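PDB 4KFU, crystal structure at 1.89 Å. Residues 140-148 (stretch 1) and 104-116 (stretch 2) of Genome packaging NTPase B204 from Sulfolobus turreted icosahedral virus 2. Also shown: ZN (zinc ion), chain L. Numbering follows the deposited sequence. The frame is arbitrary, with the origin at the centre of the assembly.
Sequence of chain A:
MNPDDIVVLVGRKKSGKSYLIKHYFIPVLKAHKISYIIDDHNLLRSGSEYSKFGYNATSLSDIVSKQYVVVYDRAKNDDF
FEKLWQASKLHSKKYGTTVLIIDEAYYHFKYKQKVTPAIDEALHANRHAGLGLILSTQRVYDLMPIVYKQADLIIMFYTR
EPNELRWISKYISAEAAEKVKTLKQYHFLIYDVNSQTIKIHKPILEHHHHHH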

ATOM      1  N   VAL A 140       8.184   7.089  -7.376  1.00 16.20           N
ATOM      2  CA  VAL A 140       8.397   5.664  -7.696  1.00 15.35           C
ATOM      3  C   VAL A 140       9.725   5.175  -7.132  1.00 14.80           C
ATOM      4  O   VAL A 140       9.824   4.046  -6.619  1.00 14.34           O
ATOM      5  CB  VAL A 140       8.320   5.394  -9.236  1.00 16.75           C
ATOM      6  CG1 VAL A 140       9.365   6.190  -9.962  1.00 21.34           C
ATOM      7  CG2 VAL A 140       8.518   3.928  -9.548  1.00 14.56           C
ATOM      8  N   TYR A 141      10.736   6.040  -7.176  1.00 13.92           N
ATOM      9  CA  TYR A 141      12.076   5.653  -6.741  1.00 17.65           C
ATOM     10  C   TYR A 141      12.286   5.641  -5.212  1.00 19.99           C
ATOM     11  O   TYR A 141      13.398   5.372  -4.740  1.00 19.29           O
ATOM     12  CB  TYR A 141      13.139   6.504  -7.458  1.00 18.63           C
ATOM     13  CG  TYR A 141      12.947   8.010  -7.331  1.00 23.32           C
ATOM     14  CD1 TYR A 141      13.116   8.650  -6.104  1.00 24.01           C
ATOM     15  CD2 TYR A 141      12.636   8.793  -8.444  1.00 23.44           C
ATOM     16  CE1 TYR A 141      12.957  10.022  -5.980  1.00 26.39           C
ATOM     17  CE2 TYR A 141      12.481  10.162  -8.331  1.00 24.08           C
ATOM     18  CZ  TYR A 141      12.644  10.770  -7.095  1.00 28.95           C
ATOM     19  OH  TYR A 141      12.495  12.133  -6.968  1.00 31.54           O
ATOM     20  N   ASP A 142      11.221   5.897  -4.447  1.00 17.05           N
ATOM     21  CA  ASP A 142      11.288   5.833  -2.984  1.00 17.50           C
ATOM     22  C   ASP A 142      11.404   4.391  -2.514  1.00 18.93           C
ATOM     23  O   ASP A 142      11.904   4.141  -1.427  1.00 22.79           O
ATOM     24  CB  ASP A 142      10.022   6.405  -2.327  1.00 15.63           C
ATOM     25  CG  ASP A 142       9.883   7.913  -2.487  1.00 20.80           C
ATOM     26  OD1 ASP A 142      10.867   8.596  -2.834  1.00 21.33           O
ATOM     27  OD2 ASP A 142       8.756   8.396  -2.257  1.00 22.27           O
ATOM     28  N   LEU A 143      10.923   3.443  -3.318  1.00 17.90           N
ATOM     29  CA  LEU A 143      10.846   2.049  -2.854  1.00 18.15           C
ATOM     30  C   LEU A 143      11.808   1.093  -3.558  1.00 19.84           C
ATOM     31  O   LEU A 143      12.234   1.354  -4.685  1.00 17.40           O
ATOM     32  CB  LEU A 143       9.421   1.521  -3.044  1.00 17.16           C
ATOM     33  CG  LEU A 143       8.277   2.379  -2.507  1.00 18.92           C
ATOM     34  CD1 LEU A 143       6.938   1.712  -2.792  1.00 16.19           C
ATOM     35  CD2 LEU A 143       8.451   2.652  -1.008  1.00 19.92           C
ATOM     36  N   MET A 144      12.099  -0.033  -2.903  1.00 19.15           N
ATOM     37  CA  MET A 144      12.839  -1.122  -3.516  1.00 15.33           C
ATOM     38  C   MET A 144      12.175  -1.547  -4.813  1.00 14.67           C
ATOM     39  O   MET A 144      10.974  -1.788  -4.835  1.00 16.28           O
ATOM     40  CB  MET A 144      12.852  -2.340  -2.576  1.00 17.50           C
ATOM     41  CG  MET A 144      13.832  -2.247  -1.433  1.00 30.26           C
ATOM     42  SD  MET A 144      13.321  -3.242  -0.003  1.00 40.14           S
ATOM     43  CE  MET A 144      12.156  -4.333  -0.753  1.00 20.55           C
ATOM     44  N   PRO A 145      12.951  -1.627  -5.908  1.00 16.16           N
ATOM     45  CA  PRO A 145      12.384  -2.049  -7.196  1.00 15.44           C
ATOM     46  C   PRO A 145      11.673  -3.398  -7.119  1.00 15.01           C
ATOM     47  O   PRO A 145      10.718  -3.599  -7.867  1.00 17.69           O
ATOM     48  CB  PRO A 145      13.615  -2.148  -8.100  1.00 20.93           C
ATOM     49  CG  PRO A 145      14.573  -1.166  -7.522  1.00 22.01           C
ATOM     50  CD  PRO A 145      14.361  -1.217  -6.032  1.00 19.39           C
ATOM     51  N   ILE A 146      12.087  -4.291  -6.218  1.00 17.11           N
ATOM     52  CA  ILE A 146      11.393  -5.581  -6.109  1.00 18.43           C
ATOM     53  C   ILE A 146       9.929  -5.462  -5.695  1.00 17.24           C
ATOM     54  O   ILE A 146       9.116  -6.330  -6.032  1.00 16.20           O
ATOM     55  CB  ILE A 146      12.132  -6.613  -5.228  1.00 19.71           C
ATOM     56  CG1 ILE A 146      12.390  -6.059  -3.815  1.00 15.13           C
ATOM     57  CG2 ILE A 146      13.425  -7.034  -5.904  1.00 19.11           C
ATOM     58  CD1 ILE A 146      12.819  -7.130  -2.833  1.00 23.84           C
ATOM     59  N   VAL A 147       9.583  -4.396  -4.979  1.00 17.38           N
ATOM     60  CA  VAL A 147       8.165  -4.109  -4.726  1.00 17.57           C
ATOM     61  C   VAL A 147       7.349  -4.048  -6.016  1.00 16.31           C
ATOM     62  O   VAL A 147       6.241  -4.598  -6.095  1.00 15.74           O
ATOM     63  CB  VAL A 147       7.963  -2.786  -3.935  1.00 20.38           C
ATOM     64  CG1 VAL A 147       6.482  -2.406  -3.882  1.00 17.90           C
ATOM     65  CG2 VAL A 147       8.526  -2.910  -2.528  1.00 15.06           C
ATOM     66  N   TYR A 148       7.882  -3.391  -7.048  1.00 18.29           N
ATOM     67  CA  TYR A 148       7.124  -3.301  -8.293  1.00 17.90           C
ATOM     68  C   TYR A 148       7.129  -4.615  -9.068  1.00 17.43           C
ATOM     69  O   TYR A 148       6.153  -4.928  -9.746  1.00 18.25           O
ATOM     70  CB  TYR A 148       7.604  -2.132  -9.170  1.00 12.92           C
ATOM     71  CG  TYR A 148       7.626  -0.827  -8.416  1.00 13.97           C
ATOM     72  CD1 TYR A 148       6.443  -0.195  -8.070  1.00 17.36           C
ATOM     73  CD2 TYR A 148       8.827  -0.238  -8.024  1.00 16.79           C
ATOM     74  CE1 TYR A 148       6.446   1.007  -7.360  1.00 17.52           C
ATOM     75  CE2 TYR A 148       8.842   0.962  -7.297  1.00 17.30           C
ATOM     76  CZ  TYR A 148       7.634   1.575  -6.982  1.00 15.65           C
ATOM     77  OH  TYR A 148       7.627   2.766  -6.283  1.00 17.07           O
TER
HETATM   78 ZN    ZN L 308       5.111   1.562   9.888  0.76 24.04          ZN
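Stretch 2 104-116: EAYYHFKYKQKVT

Stretch 2 meets stretch 1 through one backbone bridge, flanked by apolar side chains. Its conformation can be followed from the torsions. Ala-105 to Tyr-107 have helical phi/psi values without the regular bonding of a helix, although the amides of His-108 and Phe-109 both reach Ala-105 O, from N at 3.2 and 3.0 Å respectively. Lys-110 (-64/142) is extended, and a type II beta turn follows from Lys-110 to Gln-113, with Lys-112 at the positive phi (73°) such a turn requires and Gln-113 N bonded to Lys-110 O at 3.1 Å. In stretch 1, a 3-10 segment (Val-140 to Asp-142) gives way to the extended Leu-143 (-111/158) and Met-144 (-54/129) before the chain turns helical again.

The backbones meet at Leu-143 and Lys-110, both with extended torsions. These two residues form a single beta bridge, their CA atoms 4.5 Å apart, while the closest CA pair is Met-144 with Tyr-111 at 4.1 Å. Two hydrogen bonds define the bridge: Met-144 N donates to Phe-109 O (3.0 Å, 163° at the hydrogen) and Tyr-111 N to Asp-142 O (2.9 Å, 168°). Residues flanking Leu-143 thus pair with residues flanking Lys-110, the later residue of each stretch giving its amide to the earlier residue of the other. The reciprocal pairing is that of an antiparallel bridge, but the backbones cross steeply rather than running alongside each other, and the bridge stays single. The near-linear angles indicate well-aligned bonds. The same two acceptors also receive CA-H...O contacts, from Leu-143 CA to Phe-109 O at 3.3 Å and from Lys-110 CA to Asp-142 O at 3.5 Å. Two further carbons approach carbonyl oxygens closely: Met-144 CG lies 3.3 Å from Lys-110 O, and Tyr-111 CB 3.5 Å from Tyr-141 O.

Apolar side chains pack beside the bridge. The CA-to-CB bond of Leu-143 points away from stretch 2, yet its m,t rotamer brings CD2 back to within 3.6 Å of Tyr-106 CA and 4.0 Å of Tyr-106 CB; CD2 also lies 4.3 Å from Phe-109 CB. The CA-to-CB bond of Val-147 points toward stretch 2 and sets its CG2 3.8 Å from Phe-109 CD2, so the Phe-109 side chain touches both Leu-143 and Val-147. Met-144, the residue of stretch 1 with the largest covered area (98 Å²), places SD 4.0 Å from Gln-113 CG and 4.1 Å from Val-115 CG2. Tyr-111 has the largest covered area in stretch 2 (76 Å²): its CD1 packs at 3.7 Å on Pro-145 CD. Together the two stretches bury 553 Å², both sides summed.

Lys-110 and Lys-112 both direct their CA-to-CB bonds away and are exposed; the side chain of Lys-112 stays out of contact, while that of Lys-110 adds little. The CA-to-CB bond of His-108 also points away, and its NE2 binds the zinc ion at 2.0 Å with further ligand atoms from elsewhere in the structure. Within stretch 1, Tyr-148 OH donates to Val-140 O at 2.6 Å, a bond that links the 3-10 segment to the later helix.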

ATOM      1  N   GLU A 104       2.666   5.826   3.429  1.00 28.40           N
ATOM      2  CA  GLU A 104       4.072   6.217   3.576  1.00 27.67           C
ATOM      3  C   GLU A 104       4.980   4.982   3.664  1.00 28.86           C
ATOM      4  O   GLU A 104       5.810   4.868   4.578  1.00 30.87           O
ATOM      5  CB  GLU A 104       4.255   7.117   4.810  1.00 33.60           C
ATOM      6  CG  GLU A 104       3.290   8.326   4.880  1.00 31.81           C
ATOM      7  CD  GLU A 104       1.979   8.042   5.642  1.00 38.04           C
ATOM      8  OE1 GLU A 104       1.936   7.108   6.488  1.00 34.03           O
ATOM      9  OE2 GLU A 104       0.978   8.764   5.401  1.00 37.26           O
ATOM     10  N   ALA A 105       4.823   4.057   2.719  1.00 18.99           N
ATOM     11  CA  ALA A 105       5.517   2.771   2.787  1.00 21.55           C
ATOM     12  C   ALA A 105       7.037   2.840   2.667  1.00 22.44           C
ATOM     13  O   ALA A 105       7.703   1.827   2.850  1.00 19.36           O
ATOM     14  CB  ALA A 105       4.946   1.777   1.771  1.00 24.34           C
ATOM     15  N   TYR A 106       7.595   4.011   2.358  1.00 21.57           N
ATOM     16  CA  TYR A 106       9.054   4.131   2.266  1.00 23.29           C
ATOM     17  C   TYR A 106       9.742   3.929   3.615  1.00 23.96           C
ATOM     18  O   TYR A 106      10.958   3.754   3.676  1.00 23.17           O
ATOM     19  CB  TYR A 106       9.473   5.469   1.656  1.00 27.29           C
ATOM     20  CG  TYR A 106       8.916   6.668   2.376  1.00 32.64           C
ATOM     21  CD1 TYR A 106       9.537   7.176   3.515  1.00 32.59           C
ATOM     22  CD2 TYR A 106       7.763   7.296   1.917  1.00 35.39           C
ATOM     23  CE1 TYR A 106       9.015   8.282   4.181  1.00 36.18           C
ATOM     24  CE2 TYR A 106       7.236   8.398   2.569  1.00 37.00           C
ATOM     25  CZ  TYR A 106       7.862   8.887   3.698  1.00 38.69           C
ATOM     26  OH  TYR A 106       7.321   9.985   4.332  1.00 41.64           O
ATOM     27  N   TYR A 107       8.987   3.979   4.705  1.00 22.35           N
ATOM     28  CA  TYR A 107       9.607   3.716   6.001  1.00 25.15           C
ATOM     29  C   TYR A 107      10.094   2.286   6.127  1.00 28.02           C
ATOM     30  O   TYR A 107      11.097   2.036   6.787  1.00 24.74           O
ATOM     31  CB  TYR A 107       8.644   4.033   7.139  1.00 28.08           C
ATOM     32  CG  TYR A 107       8.448   5.508   7.305  1.00 27.88           C
ATOM     33  CD1 TYR A 107       9.516   6.333   7.658  1.00 29.02           C
ATOM     34  CD2 TYR A 107       7.212   6.085   7.086  1.00 28.98           C
ATOM     35  CE1 TYR A 107       9.342   7.705   7.797  1.00 36.80           C
ATOM     36  CE2 TYR A 107       7.028   7.449   7.224  1.00 36.09           C
ATOM     37  CZ  TYR A 107       8.094   8.256   7.579  1.00 37.61           C
ATOM     38  OH  TYR A 107       7.901   9.619   7.709  1.00 43.46           O
ATOM     39  N   HIS A 108       9.391   1.354   5.486  1.00 24.01           N
ATOM     40  CA  HIS A 108       9.685  -0.078   5.665  1.00 22.17           C
ATOM     41  C   HIS A 108      10.208  -0.753   4.404  1.00 20.80           C
ATOM     42  O   HIS A 108      10.779  -1.847   4.469  1.00 22.36           O
ATOM     43  CB  HIS A 108       8.422  -0.802   6.140  1.00 22.81           C
ATOM     44  CG  HIS A 108       7.857  -0.247   7.412  1.00 23.76           C
ATOM     45  ND1 HIS A 108       8.646   0.011   8.513  1.00 26.00           N
ATOM     46  CD2 HIS A 108       6.595   0.079   7.759  1.00 23.21           C
ATOM     47  CE1 HIS A 108       7.887   0.495   9.485  1.00 25.71           C
ATOM     48  NE2 HIS A 108       6.643   0.539   9.057  1.00 22.55           N
ATOM     49  N   PHE A 109       9.985  -0.116   3.260  1.00 20.29           N
ATOM     50  CA  PHE A 109      10.349  -0.709   1.968  1.00 20.43           C
ATOM     51  C   PHE A 109      11.247   0.227   1.152  1.00 24.89           C
ATOM     52  O   PHE A 109      11.177   0.269  -0.083  1.00 18.28           O
ATOM     53  CB  PHE A 109       9.087  -1.018   1.164  1.00 20.58           C
ATOM     54  CG  PHE A 109       8.202  -2.080   1.774  1.00 22.14           C
ATOM     55  CD1 PHE A 109       7.313  -1.764   2.799  1.00 21.41           C
ATOM     56  CD2 PHE A 109       8.215  -3.380   1.280  1.00 19.91           C
ATOM     57  CE1 PHE A 109       6.479  -2.725   3.335  1.00 19.63           C
ATOM     58  CE2 PHE A 109       7.384  -4.352   1.819  1.00 18.50           C
ATOM     59  CZ  PHE A 109       6.515  -4.026   2.849  1.00 23.27           C
ATOM     60  N   LYS A 110      12.088   0.984   1.846  1.00 23.34           N
ATOM     61  CA  LYS A 110      12.872   2.030   1.204  1.00 24.83           C
ATOM     62  C   LYS A 110      13.863   1.474   0.176  1.00 26.11           C
ATOM     63  O   LYS A 110      14.446   0.413   0.375  1.00 22.23           O
ATOM     64  CB  LYS A 110      13.622   2.837   2.276  1.00 27.92           C
ATOM     65  CG  LYS A 110      13.934   4.251   1.852  1.00 38.47           C
ATOM     66  CD  LYS A 110      15.000   4.897   2.732  1.00 45.75           C
ATOM     67  CE  LYS A 110      15.466   6.217   2.103  1.00 52.40           C
ATOM     68  NZ  LYS A 110      16.504   6.930   2.911  1.00 52.91           N
ATOM     69  N   TYR A 111      14.034   2.177  -0.937  1.00 21.50           N
ATOM     70  CA  TYR A 111      15.111   1.864  -1.878  1.00 24.60           C
ATOM     71  C   TYR A 111      16.444   1.724  -1.123  1.00 30.91           C
ATOM     72  O   TYR A 111      16.796   2.579  -0.296  1.00 29.46           O
ATOM     73  CB  TYR A 111      15.222   2.971  -2.928  1.00 22.33           C
ATOM     74  CG  TYR A 111      16.269   2.740  -4.007  1.00 26.29           C
ATOM     75  CD1 TYR A 111      16.477   1.473  -4.549  1.00 24.12           C
ATOM     76  CD2 TYR A 111      17.034   3.796  -4.496  1.00 29.21           C
ATOM     77  CE1 TYR A 111      17.425   1.265  -5.531  1.00 33.06           C
ATOM     78  CE2 TYR A 111      17.987   3.599  -5.494  1.00 33.00           C
ATOM     79  CZ  TYR A 111      18.177   2.330  -6.005  1.00 38.40           C
ATOM     80  OH  TYR A 111      19.119   2.120  -6.990  1.00 37.49           O
ATOM     81  N   LYS A 112      17.142   0.619  -1.381  1.00 29.14           N
ATOM     82  CA  LYS A 112      18.475   0.366  -0.829  1.00 30.33           C
ATOM     83  C   LYS A 112      18.491   0.030   0.664  1.00 38.84           C
ATOM     84  O   LYS A 112      19.557  -0.018   1.283  1.00 40.52           O
ATOM     85  CB  LYS A 112      19.442   1.524  -1.147  1.00 36.05           C
ATOM     86  CG  LYS A 112      19.633   1.769  -2.640  1.00 36.11           C
ATOM     87  CD  LYS A 112      20.523   2.974  -2.912  1.00 41.85           C
ATOM     88  CE  LYS A 112      19.950   4.234  -2.265  1.00 45.23           C
ATOM     89  NZ  LYS A 112      20.373   5.482  -2.972  1.00 50.85           N
ATOM     90  N   GLN A 113      17.322  -0.219   1.245  1.00 31.54           N
ATOM     91  CA  GLN A 113      17.274  -0.641   2.643  1.00 36.67           C
ATOM     92  C   GLN A 113      17.457  -2.153   2.774  1.00 40.73           C
ATOM     93  O   GLN A 113      17.459  -2.884   1.768  1.00 32.58           O
ATOM     94  CB  GLN A 113      15.968  -0.204   3.305  1.00 37.03           C
ATOM     95  CG  GLN A 113      14.808  -1.162   3.091  1.00 34.47           C
ATOM     96  N   LYS A 114      17.610  -2.611   4.016  1.00 39.80           N
ATOM     97  CA  LYS A 114      17.833  -4.025   4.304  1.00 41.87           C
ATOM     98  C   LYS A 114      16.547  -4.837   4.197  1.00 34.76           C
ATOM     99  O   LYS A 114      15.516  -4.469   4.772  1.00 36.74           O
ATOM    100  CB  LYS A 114      18.436  -4.202   5.707  1.00 40.47           C
ATOM    101  N   VAL A 115      16.611  -5.939   3.456  1.00 31.33           N
ATOM    102  CA  VAL A 115      15.457  -6.825   3.321  1.00 36.06           C
ATOM    103  C   VAL A 115      15.385  -7.809   4.494  1.00 32.22           C
ATOM    104  O   VAL A 115      16.096  -8.812   4.504  1.00 28.64           O
ATOM    105  CB  VAL A 115      15.496  -7.603   1.985  1.00 36.33           C
ATOM    106  CG1 VAL A 115      14.321  -8.581   1.880  1.00 32.00           C
ATOM    107  CG2 VAL A 115      15.491  -6.635   0.794  1.00 32.86           C
ATOM    108  N   THR A 116      14.530  -7.515   5.475  1.00 30.60           N
ATOM    109  CA  THR A 116      14.321  -8.382   6.645  1.00 27.54           C
ATOM    110  C   THR A 116      13.515  -9.615   6.254  1.00 26.75           C
ATOM    111  O   THR A 116      12.938  -9.657   5.161  1.00 23.07           O
ATOM    112  CB  THR A 116      13.517  -7.652   7.750  1.00 28.66           C
ATOM    113  OG1 THR A 116      12.213  -7.332   7.254  1.00 30.34           O
ATOM    114  CG2 THR A 116      14.221  -6.382   8.208  1.00 31.16           C
TER